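Local atomic coordinates of acetylserotonin O-methyltransferase (PDB entry 4A6D), a protein that catalyses the last step of melatonin synthesis, transferring a methyl group from S-adenosylmethionine to the hydroxyl of N-acetylserotonin. Residues 316-321 against 327-332; 91-96 against 100-105; 140-145 against 305-310. All blocks are in the same frame, centred on the assembly; numbering follows the deposited sequence. Where two conformers were deposited one is given.

Contact 1. Residues 316-321 against 327-332. With ZN (zinc ion), chain C; SO4 (sulfate ion), chain E.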
# COMPACT_ATOMS: atom_id res chain seq x y z
N HIS A 316 4.75 -13.98 26.33
CA HIS A 316 3.29 -13.94 26.30
C HIS A 316 2.71 -15.33 26.01
O HIS A 316 1.82 -15.76 26.74
CB HIS A 316 2.80 -12.90 25.30
CG HIS A 316 1.35 -12.50 25.45
ND1 HIS A 316 0.84 -11.40 24.79
CD2 HIS A 316 0.35 -13.08 26.17
CE1 HIS A 316 -0.44 -11.34 25.13
NE2 HIS A 316 -0.77 -12.33 25.96
N TYR A 317 3.28 -16.05 25.02
CA TYR A 317 2.88 -17.43 24.70
C TYR A 317 3.20 -18.35 25.85
O TYR A 317 2.41 -19.24 26.13
CB TYR A 317 3.54 -17.94 23.41
CG TYR A 317 2.91 -17.39 22.14
CD1 TYR A 317 1.63 -17.76 21.75
CD2 TYR A 317 3.62 -16.51 21.32
CE1 TYR A 317 1.07 -17.29 20.56
CE2 TYR A 317 3.06 -16.03 20.13
CZ TYR A 317 1.79 -16.43 19.75
OH TYR A 317 1.23 -15.96 18.60
N HIS A 318 4.29 -18.05 26.59
CA HIS A 318 4.68 -18.79 27.79
C HIS A 318 3.66 -18.61 28.90
O HIS A 318 3.29 -19.62 29.47
CB HIS A 318 6.11 -18.39 28.26
CG HIS A 318 6.72 -19.35 29.24
ND1 HIS A 318 8.02 -19.19 29.70
CD2 HIS A 318 6.20 -20.47 29.80
CE1 HIS A 318 8.26 -20.20 30.51
NE2 HIS A 318 7.19 -21.00 30.61
N MET A 319 3.21 -17.36 29.21
CA MET A 319 2.22 -17.16 30.27
C MET A 319 0.97 -17.97 29.91
O MET A 319 0.51 -18.74 30.76
CB MET A 319 1.90 -15.68 30.52
CG MET A 319 3.13 -14.86 30.89
SD MET A 319 2.99 -13.83 32.38
CE MET A 319 3.44 -12.19 31.69
N LEU A 320 0.47 -17.86 28.64
CA LEU A 320 -0.71 -18.58 28.14
C LEU A 320 -0.58 -20.08 28.28
O LEU A 320 -1.47 -20.69 28.88
CB LEU A 320 -1.09 -18.16 26.70
CG LEU A 320 -1.70 -16.77 26.51
CD1 LEU A 320 -1.83 -16.42 25.03
CD2 LEU A 320 -3.08 -16.67 27.13
N LEU A 321 0.52 -20.67 27.76
CA LEU A 321 0.74 -22.12 27.84
C LEU A 321 0.98 -22.60 29.26
O LEU A 321 0.47 -23.65 29.65
CB LEU A 321 1.87 -22.57 26.91
CG LEU A 321 1.53 -22.52 25.42
CD1 LEU A 321 2.78 -22.56 24.57
CD2 LEU A 321 0.60 -23.65 25.02
N ARG A 327 4.24 -27.37 30.54
CA ARG A 327 5.57 -27.15 31.13
C ARG A 327 6.60 -27.37 30.01
O ARG A 327 6.20 -27.65 28.89
CB ARG A 327 5.81 -28.15 32.31
CG ARG A 327 4.82 -28.04 33.50
CD ARG A 327 5.02 -26.78 34.36
NE ARG A 327 4.00 -26.63 35.41
CZ ARG A 327 2.92 -25.85 35.33
NH1 ARG A 327 2.69 -25.13 34.23
NH2 ARG A 327 2.07 -25.78 36.34
N ASP A 328 7.90 -27.25 30.32
CA ASP A 328 9.02 -27.39 29.38
C ASP A 328 8.90 -26.54 28.12
O ASP A 328 9.23 -27.00 27.02
CB ASP A 328 9.32 -28.87 29.06
CG ASP A 328 9.50 -29.78 30.26
OD1 ASP A 328 10.08 -29.32 31.28
OD2 ASP A 328 9.06 -30.95 30.19
N PHE A 329 8.42 -25.28 28.28
CA PHE A 329 8.28 -24.29 27.22
C PHE A 329 9.64 -24.02 26.56
O PHE A 329 10.64 -23.80 27.26
CB PHE A 329 7.69 -22.99 27.78
CG PHE A 329 7.61 -21.84 26.79
CD1 PHE A 329 8.68 -20.96 26.62
CD2 PHE A 329 6.46 -21.63 26.03
CE1 PHE A 329 8.61 -19.91 25.71
CE2 PHE A 329 6.42 -20.60 25.09
CZ PHE A 329 7.49 -19.74 24.95
N GLN A 330 9.65 -24.08 25.23
CA GLN A 330 10.82 -23.84 24.36
C GLN A 330 10.26 -23.23 23.08
O GLN A 330 9.15 -23.56 22.67
CB GLN A 330 11.53 -25.16 24.00
CG GLN A 330 12.39 -25.78 25.11
CD GLN A 330 12.35 -27.29 25.17
OE1 GLN A 330 12.24 -27.99 24.15
NE2 GLN A 330 12.46 -27.83 26.38
N PHE A 331 11.00 -22.30 22.49
CA PHE A 331 10.64 -21.67 21.23
C PHE A 331 11.89 -21.70 20.36
O PHE A 331 13.00 -21.81 20.90
CB PHE A 331 10.11 -20.23 21.41
CG PHE A 331 11.15 -19.19 21.77
CD1 PHE A 331 11.48 -18.93 23.10
CD2 PHE A 331 11.76 -18.42 20.78
CE1 PHE A 331 12.39 -17.92 23.43
CE2 PHE A 331 12.71 -17.44 21.11
CZ PHE A 331 13.01 -17.19 22.43
N LYS A 332 11.73 -21.66 19.04
CA LYS A 332 12.85 -21.66 18.12
C LYS A 332 12.57 -20.60 17.08
O LYS A 332 11.49 -20.65 16.45
CB LYS A 332 13.06 -23.04 17.46
CG LYS A 332 13.49 -24.17 18.42
CD LYS A 332 15.00 -24.23 18.69
CE LYS A 332 15.37 -25.07 19.90
NZ LYS A 332 15.28 -26.53 19.62
ZN ZN C . 2.97 -15.63 33.60
S SO4 E . 8.21 -24.17 32.25
O1 SO4 E . 9.54 -23.52 32.23
O2 SO4 E . 7.79 -24.34 30.86
O3 SO4 E . 8.24 -25.48 32.95
O4 SO4 E . 7.25 -23.29 32.93
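The rings of His318 and Phe329 form an offset stack, their centroids 4.2 Å apart and their planes only 5° from parallel. The overlap is shifted so that each ring covers the other's root: His318 CB sits 3.7 Å from the Phe329 centroid, almost on the ring normal, while Phe329 CB lies over the face of the imidazole. In both residues CG is anti to the backbone N (chi1 -164° in His318), which lays one ring over the face of the other between helix and strand. Leu321 CD1 meets the edge of the Phe329 ring, 4.1 Å from CD2, and Tyr317 CB adds a looser apolar touch at Phe329 CE2.

A sulfate, probably from the crystallisation liquor, ties the outer end together. Its O2 accepts a nearly straight hydrogen bond of 2.8 Å from Phe329 N. Its O3 is bonded by Asp328 N. His318 NE2 reaches sulfate O4 at 3.3 Å, with the oxygen in the plane of the imidazole.

The axis of 316-321 runs roughly antiparallel to strand 329-332 (148°). Tyr317, on the same helix, lies close to His255, probably the catalytic proton donor/acceptor. The edge strand 329-332 of the Rossmann-like sheet pairs with strand 339-344, whose Ile341 packs against Tyr317, Leu321 and Phe329, while Leu320 and Leu321 lean on helix 259-272.

Contact 2. Residues 91-96 against 100-105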
# COMPACT_ATOMS: atom_id res chain seq x y z
N SER A 91 8.81 -16.51 -11.40
CA SER A 91 8.69 -17.91 -11.80
C SER A 91 8.43 -18.78 -10.55
O SER A 91 7.48 -19.56 -10.52
CB SER A 91 9.96 -18.36 -12.52
OG SER A 91 9.99 -19.76 -12.71
N ASP A 92 9.22 -18.56 -9.49
CA ASP A 92 9.13 -19.29 -8.23
C ASP A 92 7.95 -18.91 -7.36
O ASP A 92 7.40 -19.79 -6.69
CB ASP A 92 10.44 -19.15 -7.42
CG ASP A 92 11.73 -19.58 -8.11
OD1 ASP A 92 11.66 -20.36 -9.09
OD2 ASP A 92 12.81 -19.12 -7.69
N TYR A 93 7.57 -17.61 -7.29
CA TYR A 93 6.51 -17.22 -6.35
C TYR A 93 5.24 -16.69 -6.94
O TYR A 93 4.30 -16.45 -6.19
CB TYR A 93 7.05 -16.20 -5.32
CG TYR A 93 8.29 -16.65 -4.58
CD1 TYR A 93 8.23 -17.69 -3.65
CD2 TYR A 93 9.51 -16.03 -4.79
CE1 TYR A 93 9.38 -18.13 -2.99
CE2 TYR A 93 10.67 -16.45 -4.13
CZ TYR A 93 10.59 -17.50 -3.22
OH TYR A 93 11.72 -17.91 -2.56
N LEU A 94 5.21 -16.45 -8.26
CA LEU A 94 4.08 -15.81 -8.91
C LEU A 94 3.43 -16.60 -10.06
O LEU A 94 2.49 -16.09 -10.67
CB LEU A 94 4.46 -14.36 -9.35
CG LEU A 94 5.03 -13.44 -8.25
CD1 LEU A 94 5.54 -12.13 -8.83
CD2 LEU A 94 3.99 -13.13 -7.21
N THR A 95 3.90 -17.83 -10.34
CA THR A 95 3.29 -18.71 -11.35
C THR A 95 2.50 -19.80 -10.62
O THR A 95 2.97 -20.31 -9.60
CB THR A 95 4.30 -19.27 -12.38
OG1 THR A 95 5.15 -20.24 -11.78
CG2 THR A 95 5.12 -18.17 -13.10
N THR A 96 1.29 -20.11 -11.12
CA THR A 96 0.38 -21.10 -10.54
C THR A 96 1.00 -22.51 -10.43
O THR A 96 0.78 -23.19 -9.42
CB THR A 96 -0.98 -21.02 -11.26
OG1 THR A 96 -1.43 -19.67 -11.23
CG2 THR A 96 -2.05 -21.90 -10.63
N THR A 100 6.14 -23.29 -4.76
CA THR A 100 6.30 -22.15 -3.85
C THR A 100 5.48 -20.92 -4.18
O THR A 100 5.73 -19.86 -3.60
CB THR A 100 7.78 -21.85 -3.58
OG1 THR A 100 8.47 -21.67 -4.82
CG2 THR A 100 8.44 -22.96 -2.76
N SER A 101 4.46 -21.07 -5.06
CA SER A 101 3.52 -20.03 -5.52
C SER A 101 2.89 -19.26 -4.36
O SER A 101 2.42 -19.87 -3.41
CB SER A 101 2.42 -20.66 -6.36
OG SER A 101 1.65 -19.68 -7.04
N GLN A 102 2.86 -17.91 -4.46
CA GLN A 102 2.28 -17.07 -3.42
C GLN A 102 1.07 -16.29 -3.91
O GLN A 102 0.49 -15.51 -3.16
CB GLN A 102 3.35 -16.18 -2.75
CG GLN A 102 4.47 -16.96 -2.03
CD GLN A 102 4.00 -17.85 -0.90
OE1 GLN A 102 3.31 -17.42 0.05
NE2 GLN A 102 4.37 -19.13 -0.97
N CYS A 103 0.63 -16.61 -5.15
CA CYS A 103 -0.49 -16.07 -5.93
C CYS A 103 -1.77 -15.81 -5.17
O CYS A 103 -2.25 -14.68 -5.17
CB CYS A 103 -0.78 -16.96 -7.12
SG CYS A 103 0.22 -16.59 -8.57
N SER A 104 -2.38 -16.90 -4.63
CA SER A 104 -3.66 -16.89 -3.93
C SER A 104 -3.68 -16.01 -2.69
O SER A 104 -4.72 -15.41 -2.41
CB SER A 104 -4.16 -18.31 -3.68
OG SER A 104 -4.46 -18.91 -4.93
N MET A 105 -2.55 -15.92 -1.98
CA MET A 105 -2.41 -15.07 -0.80
C MET A 105 -2.38 -13.61 -1.24
O MET A 105 -3.06 -12.78 -0.63
CB MET A 105 -1.16 -15.44 0.03
CG MET A 105 -1.04 -14.66 1.34
SD MET A 105 -2.44 -14.93 2.45
CE MET A 105 -2.43 -13.43 3.38
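The tight connection between helix 88-94, of the dimerisation domain, and helix 103-117 is closed by three hydrogen bonds to backbone carbonyls. Thr100 OG1 donates to Asp92 O at 2.9 Å, from above the carbonyl plane; its hydroxyl lies between the backbone N and the carbonyl carbon (chi1 54°), facing Asp92 O, an oxygen shared with Ser98 OG. Gln102 N, at the N-cap position of the second helix, bonds to Tyr93 O over 2.7 Å. Ser101 OG, turned anti to its own backbone N (chi1 -169°), reaches Thr95 O at 2.9 Å, well out of the plane of that carbonyl. Cys103 SG comes within 3.1 Å of Leu94 O.

The Tyr93 ring presents an edge to Thr100 O, which lies 3.3 Å from CD1, and Asp92 CB sits over one of its faces. Thr100 O also accepts from Gln102 NE2, 3.0 Å away and close to the plane of the side-chain amide; the same nitrogen bonds to Glu162 O. Tyr93 OH bonds to Asp6 of the second subunit, whose Tyr9 ring meets that of Tyr93.

The chemistry is thus mostly that of hydroxyls and one amide N-H serving the carbonyls of Asp92, Tyr93 and Thr95. These bonds probably hold the turn between 91-96 and 100-105 in shape, at the dimer interface.

Contact 3. Residues 140-145 against 305-310. With SAM (S-adenosylmethionine), chain D.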
# COMPACT_ATOMS: atom_id res chain seq x y z
N GLU A 140 -19.65 -11.04 14.59
CA GLU A 140 -19.86 -11.52 15.97
C GLU A 140 -19.28 -12.93 16.25
O GLU A 140 -18.91 -13.26 17.38
CB GLU A 140 -21.32 -11.39 16.41
CG GLU A 140 -21.75 -9.94 16.61
CD GLU A 140 -23.14 -9.74 17.19
OE1 GLU A 140 -23.44 -10.34 18.24
OE2 GLU A 140 -23.92 -8.97 16.59
N GLU A 141 -19.19 -13.74 15.18
CA GLU A 141 -18.58 -15.07 15.07
C GLU A 141 -17.54 -14.80 13.94
O GLU A 141 -17.94 -14.56 12.79
CB GLU A 141 -19.61 -16.13 14.64
CG GLU A 141 -20.86 -16.21 15.52
CD GLU A 141 -20.77 -16.97 16.84
OE1 GLU A 141 -19.74 -17.64 17.09
OE2 GLU A 141 -21.75 -16.90 17.62
N LEU A 142 -16.24 -14.70 14.31
CA LEU A 142 -15.14 -14.33 13.40
C LEU A 142 -15.09 -14.99 12.01
O LEU A 142 -15.00 -14.27 11.00
CB LEU A 142 -13.78 -14.42 14.11
CG LEU A 142 -12.54 -13.86 13.38
CD1 LEU A 142 -12.75 -12.38 12.95
CD2 LEU A 142 -11.28 -14.06 14.22
N PHE A 143 -15.15 -16.33 11.97
CA PHE A 143 -15.06 -17.10 10.73
C PHE A 143 -16.29 -17.08 9.78
O PHE A 143 -16.10 -17.30 8.58
CB PHE A 143 -14.40 -18.49 10.95
CG PHE A 143 -12.89 -18.37 11.08
CD1 PHE A 143 -12.08 -18.34 9.95
CD2 PHE A 143 -12.29 -18.22 12.32
CE1 PHE A 143 -10.69 -18.22 10.06
CE2 PHE A 143 -10.90 -18.08 12.44
CZ PHE A 143 -10.12 -18.08 11.31
N THR A 144 -17.51 -16.72 10.27
CA THR A 144 -18.66 -16.57 9.35
C THR A 144 -18.47 -15.28 8.52
O THR A 144 -18.94 -15.20 7.38
CB THR A 144 -20.06 -16.69 10.03
OG1 THR A 144 -20.31 -15.59 10.91
CG2 THR A 144 -20.27 -18.03 10.74
N ALA A 145 -17.75 -14.29 9.10
CA ALA A 145 -17.40 -13.03 8.43
C ALA A 145 -16.25 -13.28 7.43
O ALA A 145 -16.29 -12.74 6.31
CB ALA A 145 -16.98 -11.99 9.46
N VAL A 305 -7.12 -5.02 12.89
CA VAL A 305 -7.97 -4.61 11.76
C VAL A 305 -8.93 -5.74 11.33
O VAL A 305 -10.07 -5.46 10.99
CB VAL A 305 -7.08 -4.10 10.59
CG1 VAL A 305 -7.86 -3.95 9.29
CG2 VAL A 305 -6.41 -2.79 10.95
N GLN A 306 -8.48 -7.00 11.36
CA GLN A 306 -9.27 -8.13 10.87
C GLN A 306 -9.85 -9.13 11.90
O GLN A 306 -11.06 -9.30 11.93
CB GLN A 306 -8.52 -8.85 9.74
CG GLN A 306 -8.67 -8.15 8.39
CD GLN A 306 -8.05 -8.94 7.27
OE1 GLN A 306 -8.64 -9.87 6.72
NE2 GLN A 306 -6.85 -8.56 6.91
N THR A 307 -9.01 -9.80 12.70
CA THR A 307 -9.45 -10.77 13.68
C THR A 307 -9.82 -10.12 15.04
O THR A 307 -10.21 -8.96 15.10
CB THR A 307 -8.38 -11.83 13.85
OG1 THR A 307 -7.29 -11.25 14.55
CG2 THR A 307 -7.95 -12.47 12.53
N GLU A 308 -9.68 -10.90 16.14
CA GLU A 308 -9.93 -10.50 17.53
C GLU A 308 -8.63 -10.59 18.33
O GLU A 308 -8.61 -10.28 19.52
CB GLU A 308 -10.97 -11.43 18.16
CG GLU A 308 -12.41 -11.11 17.81
CD GLU A 308 -13.42 -12.16 18.23
OE1 GLU A 308 -13.05 -13.12 18.94
OE2 GLU A 308 -14.61 -12.01 17.84
N GLY A 309 -7.55 -10.95 17.64
CA GLY A 309 -6.25 -11.15 18.27
C GLY A 309 -5.16 -10.14 18.03
O GLY A 309 -5.40 -8.95 17.83
N GLN A 310 -3.93 -10.62 18.09
CA GLN A 310 -2.69 -9.86 18.02
C GLN A 310 -1.58 -10.86 17.84
O GLN A 310 -1.79 -12.06 18.05
CB GLN A 310 -2.46 -9.14 19.40
CG GLN A 310 -2.54 -10.10 20.60
CD GLN A 310 -2.39 -9.53 22.00
OE1 GLN A 310 -3.19 -9.85 22.91
NE2 GLN A 310 -1.28 -8.84 22.25
N SAM D . -3.56 -23.76 10.37
CA SAM D . -3.79 -23.20 9.02
C SAM D . -2.63 -22.42 8.37
O SAM D . -1.83 -21.87 9.10
OXT SAM D . -2.46 -22.33 7.11
CB SAM D . -5.07 -22.40 9.09
CG SAM D . -4.94 -21.11 9.91
SD SAM D . -6.53 -20.22 9.80
CE SAM D . -6.04 -18.63 10.34
C5' SAM D . -7.39 -20.67 11.34
C4' SAM D . -8.08 -22.01 11.05
O4' SAM D . -8.83 -22.29 12.22
C3' SAM D . -9.09 -21.92 9.85
O3' SAM D . -8.87 -22.99 8.90
C2' SAM D . -10.48 -21.97 10.57
O2' SAM D . -11.58 -22.53 9.86
C1' SAM D . -10.12 -22.81 11.81
N9 SAM D . -11.09 -22.63 12.92
C8 SAM D . -11.58 -21.42 13.40
N7 SAM D . -12.40 -21.64 14.38
C5 SAM D . -12.54 -23.01 14.57
C6 SAM D . -13.28 -23.84 15.44
N6 SAM D . -14.04 -23.27 16.40
N1 SAM D . -13.13 -25.21 15.36
C2 SAM D . -12.37 -25.78 14.40
N3 SAM D . -11.67 -25.01 13.56
C4 SAM D . -11.67 -23.66 13.64
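Leu142 points its forked end at the backbone of Thr307, so that the first turn of helix 142-146 rests against the loop after helix 294-305, within the Rossmann-like methyltransferase domain. The two side chains meet at a slant: Leu142 CD2 lies 3.7 Å from Thr307 CB, and CD1 lies at the same distance from Gln306 O. With CG anti to the backbone N (chi1 -170°), the leucine carries its two methyls toward Thr307.

The neighbouring Phe143 turns instead to the cofactor. One ring face lies against S-adenosylmethionine, with CD2 3.5 Å from C8 of the adenine and the ribose C2' 3.8 Å above the ring plane, toward its rim. A serine in place of Phe143 would probably leave this side of the ribose and adenine without its flat apolar cover, and the cofactor less firmly seated.

Across the contact, Gln306 belongs to the substrate site, and its NE2 bonds to Asn302, another substrate-binding residue. Thr307 packs on Asp256 of the same site, and its OG1 bonds to Met303 O. The loop itself is bent by an ST turn, in which Gly309 N donates to Thr307 OG1 at 3.1 Å with an N-H...O angle of 166°.

Contacts 2 and 3 are buried, whereas contact 1 is only partly so and lies at the edge of the methyltransferase sheet. Their chemistry differs accordingly: contact 1 rests on aromatic stacking bordered by a bound sulfate, contact 2 on hydrogen bonds to carbonyls, and contact 3 on apolar packing with no hydrogen bond between its segments. Contacts 1 and 3 touch where His316 CE1 comes 3.8 Å from Gln310 OE1, and the loop of contact 3 leads into helix 314-324. Contact 2, about 33 Å from contact 1 between centres, packs directly on the second subunit through Tyr93, Leu94 and Gln102; side chains of helix 103-117, which begins in contact 2, pack against Gln306 of contact 3.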